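Local coordinates for uncharacterized protein (Bacteroides caccae, PDB 4L7A), which is of unknown function but, as a putative zinc-binding member of the metallopeptidase MA clan, probably cleaves peptide bonds with a metal-activated water, at residues F13-E17 / K18-E22; D132-N135 / E136-K140; L207-P210 / E211-E215. All coordinates share one frame; numbering follows the deposited sequence.

Overall arrangement
The three contacts follow one another along the chain, and each is local, between residues a few positions apart. Interaction 1 starts helix 17-35 at the N-terminal periphery, interaction 2 lies near the centre on helix 131-153, and interaction 3 joins helix 195-208 to helix 211-244. Centres of interactions 1 and 2 are about 28 Å apart, and those of 1 and 3 about 39 Å, on opposite sides of the chain's centre. Interactions 2 and 3, about 13 Å apart between centres, touch where Thr208 and Pro210 meet helix 131-153. That helix later carries an HExxH sequence, consistent with a zinc site, so interactions 2 and 3 probably lie nearer to it than interaction 1.

Interaction 1. Residues F13-E17 / K18-E22; sequences FDASE and KEKSE
Ser16 and Glu19 bond to each other twice at the start of helix 17-35, each side chain serving the other's backbone. Ser16 OG accepts from Glu19 N at 3.2 Å; with chi1 at 64°, the hydroxyl sits between the backbone N and the carbonyl carbon and is carried over the first turn. In return Ser16 N donates almost straight to Glu19 OE1, 3.0 Å away, meeting the carboxylate on its anti side and 33° out of its plane. Such a reciprocal pair is a capping box, with Ser16 as N-cap. A water extends it, donating to both Glu19 OE1 and Asp14 O at 2.7 Å each and so linking the preceding loop to the box.

Among the helical bonds, Lys20 N donates to Ser16 O at 3.1 Å. Glu17 O is gripped twice by one residue, Ser21 N at 2.9 Å and Ser21 OG at 3.1 Å arriving from opposite faces of its plane.

Charge adds a looser tie: Glu17 OE2 and Lys20 NZ form a long salt bridge of 3.8 Å. Apolar contact comes from the extended Lys20 chain running beside Ala15, while Phe59 of helix 59-81 touches both Ala15 and Lys20.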
loop_
_atom_site.group_PDB
_atom_site.type_symbol
_atom_site.label_atom_id
_atom_site.label_comp_id
_atom_site.label_asym_id
_atom_site.label_seq_id
_atom_site.Cartn_x
_atom_site.Cartn_y
_atom_site.Cartn_z
ATOM N N PHE A 13 6.483 27.155 -7.897
ATOM C CA PHE A 13 6.053 25.973 -7.115
ATOM C C PHE A 13 4.955 26.274 -6.042
ATOM O O PHE A 13 4.346 25.321 -5.482
ATOM C CB PHE A 13 7.296 25.295 -6.469
ATOM N N ASP A 14 4.723 27.573 -5.736
ATOM C CA ASP A 14 3.685 28.013 -4.746
ATOM C C ASP A 14 2.315 28.048 -5.436
ATOM O O ASP A 14 2.151 28.520 -6.572
ATOM C CB ASP A 14 3.959 29.405 -4.134
ATOM C CG ASP A 14 5.384 29.572 -3.592
ATOM O OD1 ASP A 14 5.752 28.894 -2.628
ATOM O OD2 ASP A 14 6.139 30.420 -4.104
ATOM N N ALA A 15 1.314 27.594 -4.729
ATOM C CA ALA A 15 -0.009 27.579 -5.293
ATOM C C ALA A 15 -0.796 28.807 -4.873
ATOM O O ALA A 15 -0.644 29.287 -3.759
ATOM C CB ALA A 15 -0.705 26.347 -4.864
ATOM N N SER A 16 -1.674 29.276 -5.746
ATOM C CA SER A 16 -2.603 30.375 -5.420
ATOM C C SER A 16 -3.808 29.816 -4.667
ATOM O O SER A 16 -4.047 28.600 -4.684
ATOM C CB SER A 16 -3.093 31.040 -6.720
ATOM O OG SER A 16 -3.852 30.129 -7.501
ATOM N N GLU A 17 -4.623 30.675 -4.074
ATOM C CA GLU A 17 -5.854 30.204 -3.418
ATOM C C GLU A 17 -6.814 29.546 -4.405
ATOM O O GLU A 17 -7.512 28.593 -4.057
ATOM C CB GLU A 17 -6.563 31.338 -2.715
ATOM C CG GLU A 17 -5.783 31.920 -1.564
ATOM C CD GLU A 17 -5.407 30.860 -0.508
ATOM O OE1 GLU A 17 -6.235 29.952 -0.179
ATOM O OE2 GLU A 17 -4.255 30.955 -0.026
ATOM N N LYS A 18 -6.851 30.062 -5.624
ATOM C CA LYS A 18 -7.722 29.503 -6.675
ATOM C C LYS A 18 -7.335 28.067 -7.040
ATOM O O LYS A 18 -8.199 27.207 -7.174
ATOM C CB LYS A 18 -7.654 30.393 -7.916
ATOM C CG LYS A 18 -8.768 30.154 -8.950
ATOM C CD LYS A 18 -9.011 31.415 -9.777
ATOM C CE LYS A 18 -9.509 32.612 -8.912
ATOM N NZ LYS A 18 -10.130 33.722 -9.709
ATOM N N GLU A 19 -6.033 27.830 -7.175
ATOM C CA GLU A 19 -5.471 26.499 -7.468
ATOM C C GLU A 19 -5.787 25.525 -6.321
ATOM O O GLU A 19 -6.251 24.420 -6.561
ATOM C CB GLU A 19 -3.957 26.610 -7.741
ATOM C CG GLU A 19 -3.646 27.270 -9.124
ATOM C CD GLU A 19 -2.183 27.670 -9.341
ATOM O OE1 GLU A 19 -1.435 27.845 -8.366
ATOM O OE2 GLU A 19 -1.785 27.903 -10.505
ATOM N N LYS A 20 -5.606 25.964 -5.076
ATOM C CA LYS A 20 -5.933 25.130 -3.921
ATOM C C LYS A 20 -7.401 24.815 -3.813
ATOM O O LYS A 20 -7.736 23.700 -3.435
ATOM C CB LYS A 20 -5.515 25.772 -2.612
ATOM C CG LYS A 20 -4.043 25.934 -2.516
ATOM C CD LYS A 20 -3.739 26.653 -1.252
ATOM C CE LYS A 20 -2.322 27.064 -1.201
ATOM N NZ LYS A 20 -2.135 27.824 0.045
ATOM N N SER A 21 -8.275 25.788 -4.121
ATOM C CA SER A 21 -9.710 25.511 -4.107
ATOM C C SER A 21 -10.057 24.560 -5.254
ATOM O O SER A 21 -10.945 23.742 -5.112
ATOM C CB SER A 21 -10.568 26.792 -4.241
ATOM O OG SER A 21 -10.281 27.624 -3.151
ATOM N N GLU A 22 -9.368 24.673 -6.389
ATOM C CA GLU A 22 -9.610 23.737 -7.523
ATOM C C GLU A 22 -9.211 22.301 -7.133
ATOM O O GLU A 22 -9.923 21.357 -7.437
ATOM C CB GLU A 22 -8.864 24.191 -8.802
ATOM C CG GLU A 22 -9.179 23.392 -10.102
ATOM C CD GLU A 22 -8.242 23.727 -11.295
ATOM O OE1 GLU A 22 -7.443 24.695 -11.197
ATOM O OE2 GLU A 22 -8.295 23.018 -12.338
HETATM O O HOH W 1 1.167 27.306 -8.727
#

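Interaction 2. Residues D132-N135 / E136-K140; sequences DRMN and EYYFK
Arg133 and Glu136, together with the Met134, Tyr138 and Phe139 group, make a contact within one helix, between successive turns near the start of helix 131-153 and close to the centre of the chain. On its outer side, Glu136 OE1 is held in a salt bridge by Arg133 NH2 at 2.7 Å and Arg133 NE at 3.0 Å. Both bonds are weak in angle, since one oxygen near the guanidinium plane is shared between two N-H groups and neither points straight at it; the carboxylate plane is turned 86° from the guanidinium. Bends at chi2 and chi3 fold the arginine back alongside the extended glutamate, and Arg133 CD comes to 3.6 Å from Tyr137 OH.

The helix widens into a pi-type turn at 136-139. Met134 O accepts from both Tyr138 N and Phe139 N, at 3.0 Å each, the former from above the carbonyl plane. Asn135 O receives Lys140 N on a lone pair. The selenium of Met134, a selenomethionine, lies at the edge of the Tyr138 ring, 5.3 Å from its centroid, a Met-aromatic contact, while Met134 CB packs on Phe139 CE2 at 4.0 Å. Asn135 OD1 approaches the Phe139 ring at its edge, 3.5 Å from CD2. Farther out, Tyr138 OH bonds to Tyr121 O and Lys140 NZ pairs with Glu201.

The wider turn thus lets one carbonyl oxygen of a buried residue satisfy two amides, and the Arg133-Glu136 pair lies on the more exposed side, while Met134 meets the Tyr138 and Phe139 rings through apolar and Met-aromatic contact.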
loop_
_atom_site.group_PDB
_atom_site.type_symbol
_atom_site.label_atom_id
_atom_site.label_comp_id
_atom_site.label_asym_id
_atom_site.label_seq_id
_atom_site.Cartn_x
_atom_site.Cartn_y
_atom_site.Cartn_z
ATOM N N ASP A 132 9.504 0.302 -8.698
ATOM C CA ASP A 132 10.106 -0.278 -7.460
ATOM C C ASP A 132 10.157 0.693 -6.300
ATOM O O ASP A 132 9.951 0.289 -5.140
ATOM C CB ASP A 132 11.513 -0.820 -7.696
ATOM C CG ASP A 132 11.534 -2.053 -8.579
ATOM O OD1 ASP A 132 10.471 -2.689 -8.797
ATOM O OD2 ASP A 132 12.654 -2.375 -9.049
ATOM N N ARG A 133 10.407 1.973 -6.586
ATOM C CA ARG A 133 10.537 2.933 -5.481
ATOM C C ARG A 133 9.188 3.330 -4.887
ATOM O O ARG A 133 9.064 3.447 -3.654
ATOM C CB ARG A 133 11.278 4.191 -5.942
ATOM C CG ARG A 133 12.703 3.996 -6.457
ATOM C CD ARG A 133 13.705 3.802 -5.358
ATOM N NE ARG A 133 13.503 2.493 -4.798
ATOM C CZ ARG A 133 14.111 1.376 -5.202
ATOM N NH1 ARG A 133 15.037 1.386 -6.144
ATOM N NH2 ARG A 133 13.796 0.230 -4.617
HETATM N N MSE A 134 8.175 3.525 -5.744
HETATM C CA MSE A 134 6.796 3.818 -5.292
HETATM C C MSE A 134 6.228 2.669 -4.460
HETATM O O MSE A 134 5.534 2.860 -3.460
HETATM C CB MSE A 134 5.846 4.121 -6.456
HETATM C CG MSE A 134 6.307 5.304 -7.250
HETATM SE SE MSE A 134 6.268 6.971 -6.208
HETATM C CE MSE A 134 4.351 7.271 -6.311
ATOM N N ASN A 135 6.513 1.465 -4.868
ATOM C CA ASN A 135 6.093 0.288 -4.070
ATOM C C ASN A 135 6.879 0.231 -2.758
ATOM O O ASN A 135 6.312 0.018 -1.677
ATOM C CB ASN A 135 6.255 -0.977 -4.892
ATOM C CG ASN A 135 5.172 -1.121 -5.917
ATOM O OD1 ASN A 135 4.079 -0.570 -5.740
ATOM N ND2 ASN A 135 5.421 -1.922 -6.973
ATOM N N GLU A 136 8.167 0.465 -2.840
ATOM C CA GLU A 136 8.955 0.391 -1.611
ATOM C C GLU A 136 8.482 1.479 -0.598
ATOM O O GLU A 136 8.300 1.179 0.538
ATOM C CB GLU A 136 10.434 0.519 -1.913
ATOM C CG GLU A 136 11.332 0.449 -0.716
ATOM C CD GLU A 136 12.781 0.968 -1.009
ATOM O OE1 GLU A 136 13.190 1.158 -2.182
ATOM O OE2 GLU A 136 13.517 1.183 -0.042
ATOM N N TYR A 137 8.264 2.711 -1.035
ATOM C CA TYR A 137 7.991 3.777 -0.134
ATOM C C TYR A 137 6.556 3.778 0.385
ATOM O O TYR A 137 6.319 4.222 1.491
ATOM C CB TYR A 137 8.206 5.132 -0.856
ATOM C CG TYR A 137 9.601 5.428 -1.332
ATOM C CD1 TYR A 137 10.715 4.949 -0.649
ATOM C CD2 TYR A 137 9.821 6.201 -2.482
ATOM C CE1 TYR A 137 12.021 5.222 -1.104
ATOM C CE2 TYR A 137 11.131 6.476 -2.942
ATOM C CZ TYR A 137 12.213 5.998 -2.234
ATOM O OH TYR A 137 13.498 6.240 -2.676
ATOM N N TYR A 138 5.612 3.350 -0.455
ATOM C CA TYR A 138 4.216 3.606 -0.257
ATOM C C TYR A 138 3.288 2.450 -0.507
ATOM O O TYR A 138 2.536 2.137 0.394
ATOM C CB TYR A 138 3.711 4.745 -1.129
ATOM C CG TYR A 138 4.464 6.044 -1.053
ATOM C CD1 TYR A 138 4.752 6.653 0.175
ATOM C CD2 TYR A 138 4.851 6.679 -2.198
ATOM C CE1 TYR A 138 5.437 7.874 0.247
ATOM C CE2 TYR A 138 5.501 7.915 -2.170
ATOM C CZ TYR A 138 5.811 8.513 -0.932
ATOM O OH TYR A 138 6.456 9.741 -0.931
ATOM N N PHE A 139 3.294 1.832 -1.702
ATOM C CA PHE A 139 2.162 0.975 -2.023
ATOM C C PHE A 139 2.208 -0.366 -1.315
ATOM O O PHE A 139 1.175 -0.891 -0.949
ATOM C CB PHE A 139 2.009 0.727 -3.527
ATOM C CG PHE A 139 1.561 1.917 -4.281
ATOM C CD1 PHE A 139 0.363 2.523 -3.979
ATOM C CD2 PHE A 139 2.304 2.402 -5.314
ATOM C CE1 PHE A 139 -0.029 3.677 -4.656
ATOM C CE2 PHE A 139 1.905 3.504 -6.013
ATOM C CZ PHE A 139 0.761 4.158 -5.672
ATOM N N LYS A 140 3.402 -0.927 -1.127
ATOM C CA LYS A 140 3.513 -2.207 -0.400
ATOM C C LYS A 140 2.824 -2.128 0.979
ATOM O O LYS A 140 1.968 -2.958 1.340
ATOM C CB LYS A 140 4.975 -2.655 -0.293
ATOM C CG LYS A 140 5.315 -3.596 0.854
ATOM C CD LYS A 140 4.829 -4.960 0.500
ATOM C CE LYS A 140 4.885 -5.930 1.706
ATOM N NZ LYS A 140 6.105 -5.807 2.535
#

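Interaction 3. Residues L207-P210 / E211-E215; sequences LTYP and EAQWE
Pro210 O is gripped by two amides at the start of helix 211-244: Trp214 N donates at 3.0 Å, nearly along the C=O axis, and Gln213 N adds a weak bond of the same length. Pro210 is the N-cap residue, so its carbonyl closes the first helical turn just after the chain has left helix 195-208 at Tyr209.

Across this joint Gln213 reaches over the Tyr209 ring. Its CG lies opposite its own backbone N (chi1 -175°), and the extended chain lays the amide flat on one ring face. Amide and ring planes are 7° apart, and Gln213 NE2 sits 3.4 Å above the plane of the Tyr209 ring, over its centre. Gln213 CG adds a CH-pi contact, 4.0 Å from the ring centroid, while OE1 leans toward Pro210 CD at 3.5 Å. From another direction the Trp214 indole brings its edge to the same tyrosine, CE3 lying 4.2 Å from Tyr209 CD2; Phe206 meets that indole edge-to-face.

Were Tyr209 an alanine, the Gln213 amide would probably lose the flat surface it rests on and become free to turn, with a gap opening beside Trp214.

Because the amide lies nearly parallel to the ring, its N-H bonds run along the face instead of pointing into it: this is an amide-aromatic stack, probably held more by dispersion and electrostatics between stacked planes than by an N-H...pi bond.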
loop_
_atom_site.group_PDB
_atom_site.type_symbol
_atom_site.label_atom_id
_atom_site.label_comp_id
_atom_site.label_asym_id
_atom_site.label_seq_id
_atom_site.Cartn_x
_atom_site.Cartn_y
_atom_site.Cartn_z
ATOM N N LEU A 207 0.719 -8.660 -4.624
ATOM C CA LEU A 207 0.131 -7.632 -5.427
ATOM C C LEU A 207 1.131 -6.633 -5.999
ATOM O O LEU A 207 0.875 -6.099 -7.028
ATOM C CB LEU A 207 -0.994 -6.892 -4.662
ATOM C CG LEU A 207 -2.241 -7.696 -4.350
ATOM C CD1 LEU A 207 -3.300 -6.815 -3.633
ATOM C CD2 LEU A 207 -2.812 -8.248 -5.666
ATOM N N THR A 208 2.249 -6.376 -5.320
ATOM C CA THR A 208 3.164 -5.319 -5.699
ATOM C C THR A 208 4.501 -5.812 -6.334
ATOM O O THR A 208 5.054 -5.110 -7.162
ATOM C CB THR A 208 3.554 -4.422 -4.508
ATOM O OG1 THR A 208 4.170 -5.195 -3.469
ATOM C CG2 THR A 208 2.363 -3.736 -3.942
ATOM N N TYR A 209 4.981 -7.012 -5.969
ATOM C CA TYR A 209 6.258 -7.544 -6.524
ATOM C C TYR A 209 6.156 -7.868 -8.030
ATOM O O TYR A 209 5.222 -8.574 -8.439
ATOM C CB TYR A 209 6.677 -8.818 -5.806
ATOM C CG TYR A 209 7.305 -8.645 -4.434
ATOM C CD1 TYR A 209 7.170 -7.465 -3.718
ATOM C CD2 TYR A 209 7.910 -9.734 -3.794
ATOM C CE1 TYR A 209 7.752 -7.315 -2.458
ATOM C CE2 TYR A 209 8.475 -9.596 -2.528
ATOM C CZ TYR A 209 8.410 -8.396 -1.877
ATOM O OH TYR A 209 8.942 -8.269 -0.638
ATOM N N PRO A 210 7.065 -7.323 -8.852
ATOM C CA PRO A 210 7.093 -7.824 -10.197
ATOM C C PRO A 210 7.487 -9.302 -10.150
ATOM O O PRO A 210 8.082 -9.812 -9.179
ATOM C CB PRO A 210 8.201 -7.012 -10.867
ATOM C CG PRO A 210 8.318 -5.747 -10.064
ATOM C CD PRO A 210 7.982 -6.194 -8.660
ATOM N N GLU A 211 7.180 -9.952 -11.217
ATOM C CA GLU A 211 7.443 -11.337 -11.342
ATOM C C GLU A 211 8.876 -11.738 -10.966
ATOM O O GLU A 211 9.046 -12.701 -10.226
ATOM C CB GLU A 211 7.110 -11.728 -12.760
ATOM C CG GLU A 211 7.060 -13.204 -12.983
ATOM C CD GLU A 211 6.774 -13.535 -14.439
ATOM O OE1 GLU A 211 5.706 -13.108 -14.963
ATOM O OE2 GLU A 211 7.647 -14.187 -15.043
ATOM N N ALA A 212 9.882 -10.978 -11.398
ATOM C CA ALA A 212 11.264 -11.357 -11.126
ATOM C C ALA A 212 11.571 -11.317 -9.613
ATOM O O ALA A 212 12.299 -12.160 -9.062
ATOM C CB ALA A 212 12.223 -10.462 -11.891
ATOM N N GLN A 213 10.996 -10.349 -8.936
ATOM C CA GLN A 213 11.208 -10.205 -7.503
ATOM C C GLN A 213 10.528 -11.355 -6.735
ATOM O O GLN A 213 11.057 -11.898 -5.779
ATOM C CB GLN A 213 10.676 -8.833 -7.025
ATOM C CG GLN A 213 10.976 -8.584 -5.569
ATOM C CD GLN A 213 10.579 -7.189 -5.072
ATOM O OE1 GLN A 213 10.007 -6.343 -5.778
ATOM N NE2 GLN A 213 10.910 -6.956 -3.852
ATOM N N TRP A 214 9.331 -11.701 -7.162
ATOM C CA TRP A 214 8.585 -12.807 -6.548
ATOM C C TRP A 214 9.332 -14.113 -6.735
ATOM O O TRP A 214 9.531 -14.872 -5.792
ATOM C CB TRP A 214 7.156 -12.894 -7.123
ATOM C CG TRP A 214 6.351 -14.020 -6.531
ATOM C CD1 TRP A 214 6.237 -15.279 -7.031
ATOM C CD2 TRP A 214 5.612 -14.018 -5.301
ATOM N NE1 TRP A 214 5.444 -16.045 -6.198
ATOM C CE2 TRP A 214 5.048 -15.296 -5.138
ATOM C CE3 TRP A 214 5.344 -13.051 -4.337
ATOM C CZ2 TRP A 214 4.225 -15.635 -4.043
ATOM C CZ3 TRP A 214 4.530 -13.393 -3.239
ATOM C CH2 TRP A 214 4.004 -14.664 -3.103
ATOM N N GLU A 215 9.770 -14.351 -7.940
ATOM C CA GLU A 215 10.585 -15.537 -8.258
ATOM C C GLU A 215 11.883 -15.549 -7.487
ATOM O O GLU A 215 12.347 -16.601 -7.086
ATOM C CB GLU A 215 10.909 -15.602 -9.768
ATOM C CG GLU A 215 9.734 -16.033 -10.648
ATOM C CD GLU A 215 9.010 -17.309 -10.149
ATOM O OE1 GLU A 215 9.671 -18.308 -9.747
ATOM O OE2 GLU A 215 7.752 -17.314 -10.136
#